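Side-chain contacts in replication initiator A family protein (Staphylococcus aureus CA-347, PDB 4PT7), which probably initiates replication of staphylococcal multiresistance plasmids by assembling, as a RepA-type initiator with a helix-turn-helix-related N-terminal domain, at the plasmid origin: residues 79-82 and 83-87; 64-67 and 68-72; 122-125 and 126-129; 20-23 and 24-28. All coordinates share one frame; numbering follows the deposited sequence.

Contact 1 of 4, residues 79-82 and 83-87; sequences KEKL and TKIKK. With SO4 (sulfate ion), chain I.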
loop_
_atom_site.group_PDB
_atom_site.type_symbol
_atom_site.label_atom_id
_atom_site.label_comp_id
_atom_site.label_asym_id
_atom_site.label_seq_id
_atom_site.Cartn_x
_atom_site.Cartn_y
_atom_site.Cartn_z
ATOM N N LYS B 79 5.997 4.513 1.668
ATOM C CA LYS B 79 6.424 5.611 2.535
ATOM C C LYS B 79 5.275 6.367 3.168
ATOM O O LYS B 79 5.308 6.665 4.369
ATOM C CB LYS B 79 7.286 6.601 1.754
ATOM C CG LYS B 79 8.616 6.899 2.403
ATOM C CD LYS B 79 8.495 7.778 3.616
ATOM C CE LYS B 79 9.862 7.883 4.296
ATOM N NZ LYS B 79 9.896 8.845 5.410
ATOM N N GLU B 80 4.282 6.697 2.347
ATOM C CA GLU B 80 3.108 7.428 2.799
ATOM C C GLU B 80 2.398 6.696 3.932
ATOM O O GLU B 80 2.023 7.300 4.935
ATOM C CB GLU B 80 2.107 7.611 1.655
ATOM C CG GLU B 80 2.460 8.665 0.623
ATOM C CD GLU B 80 3.207 8.108 -0.572
ATOM O OE1 GLU B 80 3.175 8.764 -1.633
ATOM O OE2 GLU B 80 3.826 7.028 -0.456
ATOM N N LYS B 81 2.191 5.398 3.747
ATOM C CA LYS B 81 1.509 4.578 4.731
ATOM C C LYS B 81 2.293 4.557 6.036
ATOM O O LYS B 81 1.717 4.707 7.115
ATOM C CB LYS B 81 1.345 3.145 4.213
ATOM C CG LYS B 81 0.227 2.375 4.904
ATOM C CD LYS B 81 -1.116 2.801 4.352
ATOM C CE LYS B 81 -2.211 2.595 5.357
ATOM N NZ LYS B 81 -3.523 3.018 4.813
ATOM N N LEU B 82 3.606 4.369 5.931
ATOM C CA LEU B 82 4.463 4.320 7.111
ATOM C C LEU B 82 4.262 5.563 7.967
ATOM O O LEU B 82 4.064 5.468 9.181
ATOM C CB LEU B 82 5.935 4.229 6.704
ATOM C CG LEU B 82 6.886 3.347 7.526
ATOM C CD1 LEU B 82 8.293 3.907 7.395
ATOM C CD2 LEU B 82 6.482 3.294 8.991
ATOM N N THR B 83 4.319 6.724 7.322
ATOM C CA THR B 83 4.164 8.005 7.994
ATOM C C THR B 83 2.811 8.089 8.689
ATOM O O THR B 83 2.721 8.480 9.849
ATOM C CB THR B 83 4.325 9.157 6.969
ATOM O OG1 THR B 83 5.610 9.044 6.346
ATOM C CG2 THR B 83 4.223 10.519 7.643
ATOM N N LYS B 84 1.755 7.703 7.988
ATOM C CA LYS B 84 0.427 7.746 8.576
ATOM C C LYS B 84 0.284 6.751 9.742
ATOM O O LYS B 84 -0.327 7.071 10.758
ATOM C CB LYS B 84 -0.638 7.494 7.497
ATOM C CG LYS B 84 -2.055 7.339 8.057
ATOM C CD LYS B 84 -3.162 7.660 7.043
ATOM C CE LYS B 84 -3.088 6.822 5.764
ATOM N NZ LYS B 84 -2.016 7.282 4.837
ATOM N N ILE B 85 0.858 5.560 9.609
ATOM C CA ILE B 85 0.769 4.565 10.672
ATOM C C ILE B 85 1.475 5.052 11.932
ATOM O O ILE B 85 0.881 5.064 13.021
ATOM C CB ILE B 85 1.336 3.206 10.191
ATOM C CG1 ILE B 85 0.350 2.595 9.184
ATOM C CG2 ILE B 85 1.547 2.253 11.371
ATOM C CD1 ILE B 85 0.832 1.333 8.510
ATOM N N LYS B 86 2.725 5.476 11.777
ATOM C CA LYS B 86 3.508 5.989 12.894
ATOM C C LYS B 86 2.787 7.149 13.578
ATOM O O LYS B 86 2.740 7.228 14.809
ATOM C CB LYS B 86 4.882 6.456 12.405
ATOM C CG LYS B 86 5.760 5.325 11.878
ATOM C CD LYS B 86 6.986 5.851 11.117
ATOM C CE LYS B 86 7.950 6.603 11.999
ATOM N NZ LYS B 86 9.104 7.100 11.197
ATOM N N LYS B 87 2.216 8.037 12.774
ATOM C CA LYS B 87 1.513 9.195 13.307
ATOM C C LYS B 87 0.290 8.755 14.107
ATOM O O LYS B 87 0.035 9.254 15.201
ATOM C CB LYS B 87 1.077 10.120 12.165
ATOM C CG LYS B 87 0.669 11.532 12.605
ATOM C CD LYS B 87 1.886 12.334 13.082
ATOM C CE LYS B 87 1.584 13.836 13.209
ATOM N NZ LYS B 87 0.544 14.172 14.228
HETATM S S SO4 I . -4.392 4.137 1.649
HETATM O O1 SO4 I . -5.221 3.016 2.133
HETATM O O2 SO4 I . -4.066 5.026 2.783
HETATM O O3 SO4 I . -5.138 4.900 0.625
HETATM O O4 SO4 I . -3.147 3.598 1.062
#

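Contact 2 of 4, residues 64-67 and 68-72; sequences FVYS and NEKLM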
loop_
_atom_site.group_PDB
_atom_site.type_symbol
_atom_site.label_atom_id
_atom_site.label_comp_id
_atom_site.label_asym_id
_atom_site.label_seq_id
_atom_site.Cartn_x
_atom_site.Cartn_y
_atom_site.Cartn_z
ATOM N N PHE B 64 13.000 -0.278 18.904
ATOM C CA PHE B 64 13.347 -0.602 17.523
ATOM C C PHE B 64 14.326 0.427 16.973
ATOM O O PHE B 64 14.242 1.617 17.305
ATOM C CB PHE B 64 12.103 -0.606 16.631
ATOM C CG PHE B 64 11.106 -1.657 16.988
ATOM C CD1 PHE B 64 9.827 -1.305 17.411
ATOM C CD2 PHE B 64 11.435 -3.004 16.883
ATOM C CE1 PHE B 64 8.887 -2.288 17.726
ATOM C CE2 PHE B 64 10.502 -3.992 17.195
ATOM C CZ PHE B 64 9.227 -3.632 17.615
ATOM N N VAL B 65 15.244 -0.048 16.133
ATOM C CA VAL B 65 16.245 0.801 15.502
ATOM C C VAL B 65 16.189 0.511 14.008
ATOM O O VAL B 65 17.215 0.459 13.337
ATOM C CB VAL B 65 17.671 0.467 15.990
ATOM C CG1 VAL B 65 18.615 1.591 15.620
ATOM C CG2 VAL B 65 17.676 0.227 17.478
ATOM N N TYR B 66 14.985 0.304 13.493
ATOM C CA TYR B 66 14.817 -0.004 12.079
ATOM C C TYR B 66 14.739 1.256 11.214
ATOM O O TYR B 66 14.142 2.265 11.608
ATOM C CB TYR B 66 13.555 -0.846 11.878
ATOM C CG TYR B 66 13.647 -2.279 12.375
ATOM C CD1 TYR B 66 12.713 -2.783 13.283
ATOM C CD2 TYR B 66 14.615 -3.148 11.885
ATOM C CE1 TYR B 66 12.737 -4.113 13.681
ATOM C CE2 TYR B 66 14.647 -4.492 12.279
ATOM C CZ TYR B 66 13.702 -4.963 13.176
ATOM O OH TYR B 66 13.712 -6.284 13.557
ATOM N N SER B 67 15.351 1.197 10.038
ATOM C CA SER B 67 15.311 2.333 9.121
ATOM C C SER B 67 13.946 2.330 8.454
ATOM O O SER B 67 13.214 1.338 8.530
ATOM C CB SER B 67 16.405 2.216 8.052
ATOM O OG SER B 67 16.255 1.037 7.281
ATOM N N ASN B 68 13.602 3.441 7.814
ATOM C CA ASN B 68 12.323 3.564 7.132
ATOM C C ASN B 68 12.168 2.503 6.048
ATOM O O ASN B 68 11.069 2.019 5.802
ATOM C CB ASN B 68 12.196 4.959 6.529
ATOM C CG ASN B 68 11.893 6.017 7.571
ATOM O OD1 ASN B 68 12.072 7.213 7.333
ATOM N ND2 ASN B 68 11.414 5.584 8.730
ATOM N N GLU B 69 13.273 2.139 5.405
ATOM C CA GLU B 69 13.242 1.125 4.357
ATOM C C GLU B 69 12.882 -0.227 4.969
ATOM O O GLU B 69 12.134 -1.008 4.380
ATOM C CB GLU B 69 14.618 0.995 3.666
ATOM C CG GLU B 69 15.037 2.156 2.755
ATOM C CD GLU B 69 15.717 3.320 3.477
ATOM O OE1 GLU B 69 16.161 4.251 2.774
ATOM O OE2 GLU B 69 15.811 3.320 4.725
ATOM N N LYS B 70 13.446 -0.506 6.141
ATOM C CA LYS B 70 13.208 -1.769 6.838
ATOM C C LYS B 70 11.766 -1.887 7.314
ATOM O O LYS B 70 11.112 -2.893 7.083
ATOM C CB LYS B 70 14.151 -1.911 8.037
ATOM C CG LYS B 70 14.991 -3.178 8.015
ATOM C CD LYS B 70 14.151 -4.428 7.829
ATOM C CE LYS B 70 15.030 -5.666 7.825
ATOM N NZ LYS B 70 14.293 -6.913 7.513
ATOM N N LEU B 71 11.277 -0.844 7.978
ATOM C CA LEU B 71 9.903 -0.823 8.470
ATOM C C LEU B 71 8.928 -1.051 7.315
ATOM O O LEU B 71 7.998 -1.850 7.435
ATOM C CB LEU B 71 9.610 0.514 9.168
ATOM C CG LEU B 71 10.308 0.731 10.517
ATOM C CD1 LEU B 71 10.176 2.186 10.966
ATOM C CD2 LEU B 71 9.698 -0.217 11.549
ATOM N N MET B 72 9.154 -0.364 6.194
ATOM C CA MET B 72 8.291 -0.514 5.020
ATOM C C MET B 72 8.241 -1.979 4.589
ATOM O O MET B 72 7.194 -2.498 4.215
ATOM C CB MET B 72 8.794 0.365 3.867
ATOM C CG MET B 72 8.344 1.822 3.971
ATOM S SD MET B 72 9.083 2.902 2.706
ATOM C CE MET B 72 8.808 1.925 1.221
#

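Contact 3 of 4, residues 122-125 and 126-129; sequences KIEK and EEND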
loop_
_atom_site.group_PDB
_atom_site.type_symbol
_atom_site.label_atom_id
_atom_site.label_comp_id
_atom_site.label_asym_id
_atom_site.label_seq_id
_atom_site.Cartn_x
_atom_site.Cartn_y
_atom_site.Cartn_z
ATOM N N LYS B 122 -16.962 -3.944 28.666
ATOM C CA LYS B 122 -17.292 -4.316 27.300
ATOM C C LYS B 122 -16.673 -5.635 26.859
ATOM O O LYS B 122 -17.344 -6.466 26.245
ATOM C CB LYS B 122 -16.880 -3.210 26.325
ATOM C CG LYS B 122 -17.754 -1.958 26.379
ATOM C CD LYS B 122 -17.447 -1.037 25.195
ATOM C CE LYS B 122 -18.350 0.197 25.170
ATOM N NZ LYS B 122 -18.047 1.104 24.016
ATOM N N ILE B 123 -15.396 -5.833 27.163
ATOM C CA ILE B 123 -14.724 -7.059 26.749
ATOM C C ILE B 123 -15.310 -8.293 27.437
ATOM O O ILE B 123 -15.509 -9.329 26.808
ATOM C CB ILE B 123 -13.211 -6.992 27.042
ATOM C CG1 ILE B 123 -12.559 -5.916 26.169
ATOM C CG2 ILE B 123 -12.573 -8.352 26.788
ATOM C CD1 ILE B 123 -11.125 -5.597 26.558
ATOM N N GLU B 124 -15.594 -8.171 28.729
ATOM C CA GLU B 124 -16.155 -9.278 29.495
ATOM C C GLU B 124 -17.512 -9.679 28.930
ATOM O O GLU B 124 -17.797 -10.867 28.765
ATOM C CB GLU B 124 -16.294 -8.875 30.973
ATOM C CG GLU B 124 -16.708 -10.007 31.892
ATOM C CD GLU B 124 -15.565 -10.965 32.220
ATOM O OE1 GLU B 124 -14.819 -11.368 31.296
ATOM O OE2 GLU B 124 -15.422 -11.322 33.412
ATOM N N LYS B 125 -18.342 -8.688 28.614
ATOM C CA LYS B 125 -19.658 -8.971 28.067
ATOM C C LYS B 125 -19.598 -9.645 26.698
ATOM O O LYS B 125 -20.400 -10.533 26.402
ATOM C CB LYS B 125 -20.486 -7.689 27.971
ATOM C CG LYS B 125 -21.909 -7.949 27.495
ATOM C CD LYS B 125 -22.822 -6.749 27.693
ATOM C CE LYS B 125 -22.505 -5.624 26.729
ATOM N NZ LYS B 125 -23.476 -4.503 26.894
ATOM N N GLU B 126 -18.653 -9.235 25.860
ATOM C CA GLU B 126 -18.541 -9.837 24.537
ATOM C C GLU B 126 -18.119 -11.299 24.574
ATOM O O GLU B 126 -18.652 -12.118 23.831
ATOM C CB GLU B 126 -17.553 -9.066 23.658
ATOM C CG GLU B 126 -18.028 -7.696 23.214
ATOM C CD GLU B 126 -17.145 -7.120 22.115
ATOM O OE1 GLU B 126 -17.037 -7.759 21.042
ATOM O OE2 GLU B 126 -16.554 -6.036 22.322
ATOM N N GLU B 127 -17.164 -11.643 25.426
ATOM C CA GLU B 127 -16.733 -13.027 25.454
ATOM C C GLU B 127 -17.623 -13.922 26.317
ATOM O O GLU B 127 -17.369 -15.115 26.463
ATOM C CB GLU B 127 -15.243 -13.123 25.834
ATOM C CG GLU B 127 -14.823 -12.239 26.964
ATOM C CD GLU B 127 -13.304 -12.208 27.197
ATOM O OE1 GLU B 127 -12.910 -12.050 28.377
ATOM O OE2 GLU B 127 -12.517 -12.316 26.221
ATOM N N ASN B 128 -18.689 -13.342 26.864
ATOM C CA ASN B 128 -19.642 -14.106 27.660
ATOM C C ASN B 128 -21.011 -14.016 27.009
ATOM O O ASN B 128 -22.035 -14.330 27.620
ATOM C CB ASN B 128 -19.705 -13.589 29.095
ATOM C CG ASN B 128 -18.535 -14.069 29.922
ATOM O OD1 ASN B 128 -17.414 -13.578 29.784
ATOM N ND2 ASN B 128 -18.783 -15.062 30.768
ATOM N N ASP B 129 -21.015 -13.598 25.749
ATOM C CA ASP B 129 -22.250 -13.456 24.993
ATOM C C ASP B 129 -22.772 -14.801 24.489
ATOM O O ASP B 129 -22.782 -15.068 23.284
ATOM C CB ASP B 129 -22.023 -12.490 23.823
ATOM C CG ASP B 129 -23.280 -12.258 22.997
ATOM O OD1 ASP B 129 -24.386 -12.290 23.576
ATOM O OD2 ASP B 129 -23.155 -12.026 21.771
#

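Contact 4 of 4, residues 20-23 and 24-28; sequences PKVF and FTSEN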
loop_
_atom_site.group_PDB
_atom_site.type_symbol
_atom_site.label_atom_id
_atom_site.label_comp_id
_atom_site.label_asym_id
_atom_site.label_seq_id
_atom_site.Cartn_x
_atom_site.Cartn_y
_atom_site.Cartn_z
ATOM N N PRO B 20 -4.650 -6.265 20.210
ATOM C CA PRO B 20 -5.359 -6.077 21.478
ATOM C C PRO B 20 -6.852 -5.855 21.235
ATOM O O PRO B 20 -7.234 -5.026 20.404
ATOM C CB PRO B 20 -4.690 -4.836 22.064
ATOM C CG PRO B 20 -3.289 -4.957 21.578
ATOM C CD PRO B 20 -3.466 -5.390 20.137
ATOM N N LYS B 21 -7.688 -6.593 21.962
ATOM C CA LYS B 21 -9.137 -6.474 21.833
ATOM C C LYS B 21 -9.609 -5.067 22.181
ATOM O O LYS B 21 -10.609 -4.583 21.647
ATOM C CB LYS B 21 -9.847 -7.489 22.741
ATOM C CG LYS B 21 -9.751 -8.943 22.272
ATOM C CD LYS B 21 -10.800 -9.814 22.980
ATOM C CE LYS B 21 -10.720 -11.251 22.514
ATOM N NZ LYS B 21 -11.751 -12.118 23.175
ATOM N N VAL B 22 -8.885 -4.413 23.079
ATOM C CA VAL B 22 -9.238 -3.062 23.482
ATOM C C VAL B 22 -9.267 -2.124 22.260
ATOM O O VAL B 22 -9.920 -1.086 22.292
ATOM C CB VAL B 22 -8.245 -2.544 24.566
ATOM C CG1 VAL B 22 -6.855 -2.412 23.983
ATOM C CG2 VAL B 22 -8.729 -1.226 25.149
ATOM N N PHE B 23 -8.584 -2.496 21.175
ATOM C CA PHE B 23 -8.579 -1.656 19.971
ATOM C C PHE B 23 -9.936 -1.697 19.274
ATOM O O PHE B 23 -10.193 -0.913 18.359
ATOM C CB PHE B 23 -7.490 -2.103 18.960
ATOM C CG PHE B 23 -6.075 -1.769 19.382
ATOM C CD1 PHE B 23 -5.831 -1.086 20.569
ATOM C CD2 PHE B 23 -4.991 -2.145 18.593
ATOM C CE1 PHE B 23 -4.519 -0.785 20.967
ATOM C CE2 PHE B 23 -3.682 -1.849 18.977
ATOM C CZ PHE B 23 -3.443 -1.169 20.165
ATOM N N PHE B 24 -10.806 -2.608 19.693
ATOM C CA PHE B 24 -12.116 -2.712 19.061
ATOM C C PHE B 24 -13.262 -2.430 20.028
ATOM O O PHE B 24 -14.425 -2.464 19.645
ATOM C CB PHE B 24 -12.312 -4.101 18.447
ATOM C CG PHE B 24 -11.247 -4.493 17.465
ATOM C CD1 PHE B 24 -10.087 -5.129 17.893
ATOM C CD2 PHE B 24 -11.412 -4.250 16.104
ATOM C CE1 PHE B 24 -9.104 -5.524 16.976
ATOM C CE2 PHE B 24 -10.439 -4.638 15.180
ATOM C CZ PHE B 24 -9.282 -5.279 15.619
ATOM N N THR B 25 -12.932 -2.151 21.280
ATOM C CA THR B 25 -13.953 -1.862 22.281
ATOM C C THR B 25 -13.792 -0.443 22.804
ATOM O O THR B 25 -14.761 0.323 22.830
ATOM C CB THR B 25 -13.875 -2.848 23.472
ATOM O OG1 THR B 25 -12.583 -2.765 24.086
ATOM C CG2 THR B 25 -14.111 -4.280 22.993
ATOM N N SER B 26 -12.568 -0.103 23.207
ATOM C CA SER B 26 -12.240 1.224 23.737
ATOM C C SER B 26 -12.466 2.311 22.696
ATOM O O SER B 26 -12.025 2.184 21.546
ATOM C CB SER B 26 -10.772 1.268 24.189
ATOM O OG SER B 26 -10.397 2.558 24.648
ATOM N N GLU B 27 -13.156 3.374 23.102
ATOM C CA GLU B 27 -13.420 4.482 22.203
ATOM C C GLU B 27 -12.177 5.355 22.127
ATOM O O GLU B 27 -12.088 6.268 21.299
ATOM C CB GLU B 27 -14.611 5.294 22.700
ATOM C CG GLU B 27 -15.883 5.100 21.879
ATOM C CD GLU B 27 -16.334 3.647 21.814
ATOM O OE1 GLU B 27 -15.629 2.819 21.192
ATOM O OE2 GLU B 27 -17.397 3.331 22.390
ATOM N N ASN B 28 -11.210 5.061 22.991
ATOM C CA ASN B 28 -9.968 5.812 23.003
ATOM C C ASN B 28 -9.114 5.428 21.810
ATOM O O ASN B 28 -8.089 6.060 21.546
ATOM C CB ASN B 28 -9.202 5.539 24.292
ATOM C CG ASN B 28 -9.928 6.055 25.505
ATOM O OD1 ASN B 28 -10.071 7.270 25.689
ATOM N ND2 ASN B 28 -10.413 5.138 26.338
HETATM O O HOH W 1 -12.035 0.980 18.898
#

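Contact 1 of 4, residues 79-82 and 83-87
K79 to T83, E80 to K84, K81 to I85 and L82 to K86 are successive i to i+4 backbone pairs of one α-helix. The bond from K86 N to L82 O is the straightest, 2.9 Å with 175° at the hydrogen, and that from I85 N to K81 O spans 2.8 Å. T83 OG1, beside its own backbone N (chi1 -58°), lies 3.1 Å from K79 O, the atom that T83 N also reaches.

Apolar contacts follow the same spacing. L82 CD2 lies 3.4 Å from K86 CD, with the lysine methylenes running past the leucine methyl, and I85 CD1 meets K81 CG at 3.8 Å. L82 and I85 are buried: L82 packs on N68 and M72 of helix 68-74, I85 on A39 of helix 34-52. In the chain, helix 79-91 comes after helix 68-74 and before the hairpin 95-98/107-110, an order consistent with a winged helix-turn-helix, where it would probably be the recognition helix.

Charge gathers on another flank. K81 NZ donates to sulfate O2 at 2.9 Å and weakly to O1 at 3.2 Å. K84, bent at chi3 and chi4, brings its CE to 3.6 Å from the same O2. The anion, probably from the crystallisation liquor, also bonds K81 NZ of the third subunit, while K81 NZ of this chain has a second partner in the salt bridge to D35. E80 turns to a protein partner, its OE1 accepting from the backbone N of N34 of the second subunit.

Contact 2 of 4, residues 64-67 and 68-72
The Y66 ring meets K70 obliquely, its CD2 3.9 Å from K70 CG. L71 CD2 approaches the ring in a similarly slanted way, while L71 CG lies 3.9 Å from Y66 CB. W55 makes an edge-to-face stack with the same ring, and Y66 OH is hydrogen-bonded to R46 NH1, which ties the phenol to helix 34-52.

S67 is the N-cap of helix 68-74, the helix that precedes 79-91 in what is probably a helix-turn-helix unit. Its OG, placed between the backbone N and the carbonyl carbon (chi1 60°), receives a weak capping bond from K70 N at 3.4 Å, and makes a second weak bond, 3.5 Å, to E69 OE2. The serine carbonyl contributes more firmly: L71 N donates to S67 O over 3.0 Å at 173°, closing the first helical turn.

K70 CB lies 3.4 Å from S67 O, but a bend at chi2 carries the chain outward. There NZ forms salt bridges to E73 and to D129 of the fourth subunit.

Contact 3 of 4, residues 122-125 and 126-129
I123 and E127 meet at the close-packed side of a helix end: helix 117-126 leads into a type I beta turn from E126 to D129. Two backbone bonds continue the helical pattern here, E126 N to K122 O at 3.1 Å and E127 N to I123 O at 3.2 Å, the second with 162° at the hydrogen. The third is looser: N128 N bonds weakly to K125 O, three residues back, at 3.3 Å.

The tight part centres on E127. Its CG occupies the position between backbone N and carbonyl carbon (chi1 44°), which folds the chain back over the preceding turn and puts CG only 3.0 Å from I123 O. From there the chain runs extended, and CD stands 3.9 Å from I123 CG2, so the buried isoleucine methyl lies against the carboxylate carbon. E126 also lies close on the helix, its CG 3.3 Å from K122 O.

The solvent side is that of K125 and N128, both exposed. A separate edge faces the fourth subunit, and there two acidic groups come together: E124 OE1 and E127 OE1 are 3.6 Å apart, their carboxylate planes turned 42° against each other. This closeness is probably eased by R15 of the fourth subunit, whose NE forms a salt bridge with E127 OE1. At the last position of the turn, D129 places its CB 3.6 Å from K125 O, while its OD2 is salt-bridged to R46 NH2 of the fourth subunit.

Contact 4 of 4, residues 20-23 and 24-28
V22 O receives two backbone donors from the following residues: S26 N at 3.0 Å, with 141° at the hydrogen, and T25 N at 3.4 Å, a weak bond. The shorter F24 N to K21 O bond, 2.8 Å, reaches back three residues and comes from 47° above the carbonyl plane instead of along a lone pair. K21 O also lies in plane at the edge of the F24 ring. One face of the F23 ring carries P20 CB, 4.1 Å above its centre.

With OG anti to the backbone N (chi1 177°), the S26 hydroxyl points on along the chain and accepts from both N28 N and N28 ND2; the former makes an ST turn. S26 CB packs 3.4 Å from V22 CG2. A water donates to F23 O at 2.7 Å and to S26 O, bridging the two carbonyls. T25 OG1 is buried with no partner in the model.

F23 stacks edge-to-face with Y29 and with Y40 of helix 34-52, and T25 faces I123 and E126 of helix 117-126. K21 NZ is salt-bridged to D45 of the fourth subunit, while P20 continues an antiparallel sheet with a strand of that subunit.

Overall arrangement
The four contacts fall into two pairs. Contacts 1 and 2, centres about 12 Å apart, belong to consecutive helices that touch, with K79 NZ 3.3 Å from N68 OD1, and both reach the second subunit. Contacts 3 and 4, about 13 Å apart, are joined by salt bridges, K122 NZ to E27 OE2 at 2.8 Å and E127 OE2 to K21 NZ at 3.1 Å, and both face the fourth subunit. The pairs do not touch within the chain: the nearest atoms of contacts 1 and 4 are about 10 Å apart, and the centres of contacts 2 and 3 about 37 Å. Contacts 2 and 3 come together through another copy of the chain. The sulfate beside contact 1 lies between subunits.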